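Local coordinates for Lin0012 protein (Listeria innocua, PDB 3K17), which probably acts as an ATP-dependent phosphomevalonate kinase of the GHMP family, in the mevalonate route to isopentenyl diphosphate, at residues Pro12-Val24 with Lys312-Phe325. Residues are numbered along the deposited sequence; the frame is centred on the assembly and turned at random.
Sequences PGKLYVAGEYAVV and KSSGSGGGDCGIAF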
loop_
_atom_site.group_PDB
_atom_site.type_symbol
_atom_site.label_atom_id
_atom_site.label_comp_id
_atom_site.label_asym_id
_atom_site.label_seq_id
_atom_site.Cartn_x
_atom_site.Cartn_y
_atom_site.Cartn_z
ATOM N N PRO A 12 -37.563 -11.534 15.359
ATOM C CA PRO A 12 -37.198 -12.077 16.664
ATOM C C PRO A 12 -35.768 -12.602 16.675
ATOM O O PRO A 12 -35.229 -12.972 15.631
ATOM C CB PRO A 12 -38.218 -13.195 16.856
ATOM C CG PRO A 12 -38.351 -13.735 15.447
ATOM C CD PRO A 12 -38.437 -12.464 14.615
ATOM N N GLY A 13 -35.164 -12.615 17.861
ATOM C CA GLY A 13 -33.821 -13.142 18.014
ATOM C C GLY A 13 -33.939 -14.658 18.026
ATOM O O GLY A 13 -35.050 -15.187 17.968
ATOM N N LYS A 14 -32.815 -15.360 18.123
ATOM C CA LYS A 14 -32.840 -16.819 18.098
ATOM C C LYS A 14 -31.984 -17.452 19.179
ATOM O O LYS A 14 -31.060 -16.839 19.703
ATOM C CB LYS A 14 -32.343 -17.323 16.740
ATOM C CG LYS A 14 -30.836 -17.061 16.506
ATOM C CD LYS A 14 -29.954 -18.246 16.942
ATOM C CE LYS A 14 -28.518 -17.816 17.266
ATOM N NZ LYS A 14 -28.445 -17.140 18.609
ATOM N N LEU A 15 -32.297 -18.705 19.478
ATOM C CA LEU A 15 -31.564 -19.481 20.460
ATOM C C LEU A 15 -31.507 -20.928 20.010
ATOM O O LEU A 15 -32.547 -21.548 19.778
ATOM C CB LEU A 15 -32.251 -19.415 21.829
ATOM C CG LEU A 15 -31.975 -18.175 22.684
ATOM C CD1 LEU A 15 -32.827 -18.210 23.941
ATOM C CD2 LEU A 15 -30.481 -18.134 23.039
ATOM N N TYR A 16 -30.299 -21.459 19.859
ATOM C CA TYR A 16 -30.148 -22.859 19.502
ATOM C C TYR A 16 -30.593 -23.624 20.737
ATOM O O TYR A 16 -30.321 -23.204 21.866
ATOM C CB TYR A 16 -28.686 -23.186 19.201
ATOM C CG TYR A 16 -28.312 -22.988 17.751
ATOM C CD1 TYR A 16 -28.581 -23.978 16.806
ATOM C CD2 TYR A 16 -27.730 -21.798 17.316
ATOM C CE1 TYR A 16 -28.286 -23.794 15.467
ATOM C CE2 TYR A 16 -27.430 -21.600 15.969
ATOM C CZ TYR A 16 -27.713 -22.604 15.052
ATOM O OH TYR A 16 -27.436 -22.420 13.719
ATOM N N VAL A 17 -31.280 -24.741 20.528
ATOM C CA VAL A 17 -31.754 -25.549 21.646
ATOM C C VAL A 17 -30.980 -26.864 21.700
ATOM O O VAL A 17 -30.704 -27.375 22.776
ATOM C CB VAL A 17 -33.261 -25.846 21.523
ATOM C CG1 VAL A 17 -33.707 -26.768 22.659
ATOM C CG2 VAL A 17 -34.052 -24.545 21.563
ATOM N N ALA A 18 -30.615 -27.382 20.529
ATOM C CA ALA A 18 -29.872 -28.630 20.422
ATOM C C ALA A 18 -29.262 -28.779 19.029
ATOM O O ALA A 18 -29.767 -28.218 18.064
ATOM C CB ALA A 18 -30.806 -29.812 20.702
ATOM N N GLY A 19 -28.174 -29.531 18.934
ATOM C CA GLY A 19 -27.543 -29.762 17.645
ATOM C C GLY A 19 -26.462 -28.782 17.226
ATOM O O GLY A 19 -25.971 -28.861 16.097
ATOM N N GLU A 20 -26.082 -27.870 18.118
ATOM C CA GLU A 20 -25.050 -26.885 17.796
ATOM C C GLU A 20 -23.718 -27.534 17.435
ATOM O O GLU A 20 -23.366 -28.596 17.958
ATOM C CB GLU A 20 -24.823 -25.922 18.964
ATOM C CG GLU A 20 -26.057 -25.178 19.417
ATOM C CD GLU A 20 -26.597 -25.712 20.734
ATOM O OE1 GLU A 20 -26.825 -26.935 20.826
ATOM O OE2 GLU A 20 -26.794 -24.908 21.668
ATOM N N TYR A 21 -22.983 -26.856 16.555
ATOM C CA TYR A 21 -21.683 -27.286 16.054
ATOM C C TYR A 21 -21.837 -28.326 14.962
ATOM O O TYR A 21 -21.338 -28.140 13.856
ATOM C CB TYR A 21 -20.800 -27.804 17.196
ATOM C CG TYR A 21 -20.165 -26.678 17.988
ATOM C CD1 TYR A 21 -19.080 -25.963 17.472
ATOM C CD2 TYR A 21 -20.678 -26.289 19.227
ATOM C CE1 TYR A 21 -18.525 -24.890 18.165
ATOM C CE2 TYR A 21 -20.130 -25.215 19.932
ATOM C CZ TYR A 21 -19.055 -24.520 19.394
ATOM O OH TYR A 21 -18.512 -23.449 20.075
ATOM N N ALA A 22 -22.552 -29.406 15.259
ATOM C CA ALA A 22 -22.766 -30.452 14.269
ATOM C C ALA A 22 -23.595 -29.883 13.120
ATOM O O ALA A 22 -23.419 -30.254 11.955
ATOM C CB ALA A 22 -23.496 -31.633 14.906
ATOM N N VAL A 23 -24.489 -28.964 13.458
ATOM C CA VAL A 23 -25.369 -28.362 12.476
ATOM C C VAL A 23 -24.639 -27.672 11.321
ATOM O O VAL A 23 -25.225 -27.471 10.260
ATOM C CB VAL A 23 -26.358 -27.370 13.153
ATOM C CG1 VAL A 23 -25.626 -26.115 13.622
ATOM C CG2 VAL A 23 -27.481 -27.031 12.198
ATOM N N VAL A 24 -23.366 -27.324 11.504
ATOM C CA VAL A 24 -22.635 -26.677 10.418
ATOM C C VAL A 24 -22.435 -27.678 9.285
ATOM O O VAL A 24 -22.266 -27.294 8.134
ATOM C CB VAL A 24 -21.248 -26.134 10.876
ATOM C CG1 VAL A 24 -21.415 -25.240 12.095
ATOM C CG2 VAL A 24 -20.301 -27.284 11.185
ATOM N N LYS A 312 -28.505 -26.447 29.293
ATOM C CA LYS A 312 -27.264 -26.474 28.526
ATOM C C LYS A 312 -26.961 -25.111 27.929
ATOM O O LYS A 312 -27.781 -24.199 27.983
ATOM C CB LYS A 312 -27.371 -27.500 27.387
ATOM C CG LYS A 312 -28.553 -27.263 26.448
ATOM C CD LYS A 312 -28.591 -28.254 25.276
ATOM C CE LYS A 312 -27.510 -27.983 24.228
ATOM N NZ LYS A 312 -27.838 -26.840 23.315
ATOM N N SER A 313 -25.774 -24.980 27.354
ATOM C CA SER A 313 -25.402 -23.733 26.718
ATOM C C SER A 313 -26.205 -23.678 25.425
ATOM O O SER A 313 -26.631 -24.714 24.900
ATOM C CB SER A 313 -23.903 -23.714 26.412
ATOM O OG SER A 313 -23.516 -24.880 25.700
ATOM N N SER A 314 -26.432 -22.469 24.927
ATOM C CA SER A 314 -27.173 -22.286 23.690
ATOM C C SER A 314 -26.267 -21.617 22.666
ATOM O O SER A 314 -25.833 -20.477 22.845
ATOM C CB SER A 314 -28.420 -21.425 23.921
ATOM O OG SER A 314 -29.031 -21.104 22.679
ATOM N N GLY A 315 -25.986 -22.335 21.589
ATOM C CA GLY A 315 -25.125 -21.796 20.557
ATOM C C GLY A 315 -23.688 -22.262 20.690
ATOM O O GLY A 315 -23.409 -23.441 20.930
ATOM N N SER A 316 -22.770 -21.319 20.547
ATOM C CA SER A 316 -21.348 -21.613 20.615
ATOM C C SER A 316 -20.857 -21.931 22.017
ATOM O O SER A 316 -19.820 -22.566 22.180
ATOM C CB SER A 316 -20.553 -20.422 20.080
ATOM O OG SER A 316 -20.667 -19.320 20.971
ATOM N N GLY A 317 -21.598 -21.501 23.028
ATOM C CA GLY A 317 -21.141 -21.723 24.387
ATOM C C GLY A 317 -20.003 -20.739 24.621
ATOM O O GLY A 317 -19.845 -19.797 23.849
ATOM N N GLY A 318 -19.205 -20.947 25.662
ATOM C CA GLY A 318 -18.111 -20.032 25.930
ATOM C C GLY A 318 -18.618 -18.747 26.563
ATOM O O GLY A 318 -17.836 -17.883 26.960
ATOM N N GLY A 319 -19.941 -18.642 26.673
ATOM C CA GLY A 319 -20.567 -17.461 27.237
ATOM C C GLY A 319 -21.973 -17.345 26.681
ATOM O O GLY A 319 -22.643 -18.355 26.459
ATOM N N ASP A 320 -22.414 -16.119 26.430
ATOM C CA ASP A 320 -23.748 -15.872 25.906
ATOM C C ASP A 320 -24.818 -16.500 26.801
ATOM O O ASP A 320 -24.680 -16.486 28.022
ATOM C CB ASP A 320 -23.869 -16.380 24.462
ATOM C CG ASP A 320 -23.105 -15.505 23.473
ATOM O OD1 ASP A 320 -22.764 -14.351 23.828
ATOM O OD2 ASP A 320 -22.853 -15.965 22.339
ATOM N N CYS A 321 -25.872 -17.057 26.210
ATOM C CA CYS A 321 -26.943 -17.635 27.014
ATOM C C CYS A 321 -26.945 -19.139 27.195
ATOM O O CYS A 321 -26.452 -19.898 26.351
ATOM C CB CYS A 321 -28.309 -17.254 26.441
ATOM S SG CYS A 321 -28.674 -15.488 26.381
ATOM N N GLY A 322 -27.521 -19.550 28.321
ATOM C CA GLY A 322 -27.706 -20.954 28.623
ATOM C C GLY A 322 -29.227 -21.079 28.635
ATOM O O GLY A 322 -29.914 -20.068 28.808
ATOM N N ILE A 323 -29.762 -22.283 28.447
ATOM C CA ILE A 323 -31.215 -22.476 28.435
ATOM C C ILE A 323 -31.609 -23.703 29.256
ATOM O O ILE A 323 -30.776 -24.569 29.521
ATOM C CB ILE A 323 -31.753 -22.695 27.002
ATOM C CG1 ILE A 323 -31.064 -23.914 26.382
ATOM C CG2 ILE A 323 -31.536 -21.445 26.164
ATOM C CD1 ILE A 323 -31.603 -24.322 25.027
ATOM N N ALA A 324 -32.881 -23.782 29.635
ATOM C CA ALA A 324 -33.353 -24.916 30.418
ATOM C C ALA A 324 -34.845 -25.198 30.281
ATOM O O ALA A 324 -35.634 -24.318 29.926
ATOM C CB ALA A 324 -33.012 -24.698 31.888
ATOM N N PHE A 325 -35.207 -26.446 30.565
ATOM C CA PHE A 325 -36.598 -26.911 30.554
ATOM C C PHE A 325 -36.878 -27.385 31.985
ATOM O O PHE A 325 -36.068 -28.117 32.554
ATOM C CB PHE A 325 -36.766 -28.095 29.601
ATOM C CG PHE A 325 -36.788 -27.713 28.152
ATOM C CD1 PHE A 325 -37.904 -27.096 27.600
ATOM C CD2 PHE A 325 -35.697 -27.980 27.336
ATOM C CE1 PHE A 325 -37.936 -26.749 26.248
ATOM C CE2 PHE A 325 -35.715 -27.636 25.978
ATOM C CZ PHE A 325 -36.838 -27.021 25.437
HETATM O O HOH W 1 -28.059 -19.725 20.415
HETATM O O HOH W 2 -24.343 -24.890 23.081
#
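The carboxylate of E20 meets the ammonium group of K312 head-on in a salt bridge, NZ lying 2.7 Å from OE1 and donating to the syn lone pairs of both carboxylate oxygens. The anti lone pair of OE2 takes the backbone N-H of G315 at 2.7 Å in a nearly straight bond (166°), so two protein donors grip this oxygen. Bends at its last two torsions curl the lysine back, and its NZ also donates to S313 O and, from above the carbonyl plane, to V17 O. The S314 side chain extends opposite its backbone N (chi1 172°), and its OG donates in the carbonyl plane to a lone pair of Y16 O at 2.6 Å. Further along the loop, Y21 OH bonds S316 O at the ring edge, 2.6 Å away. Strand 12-18 of the large mixed sheet and the loop that follows it thus meet the glycine-rich hairpin 312-325 of the C-terminal GHMP kinase region, joining the two halves of the fold. Beside the polar cluster, I323 CD1 packs 3.6 Å from V17 CA, while V17 CG1 lies 4.0 Å from F325 CE2, at the edge of that ring, and L15 CD2 lies against C321 CB. One water links K14 NZ and Y16 N to S314 OG. Farther out, helix 267-288 packs on K312 through I274 and L281, and a classic bulge at V17 and A18 faces I31.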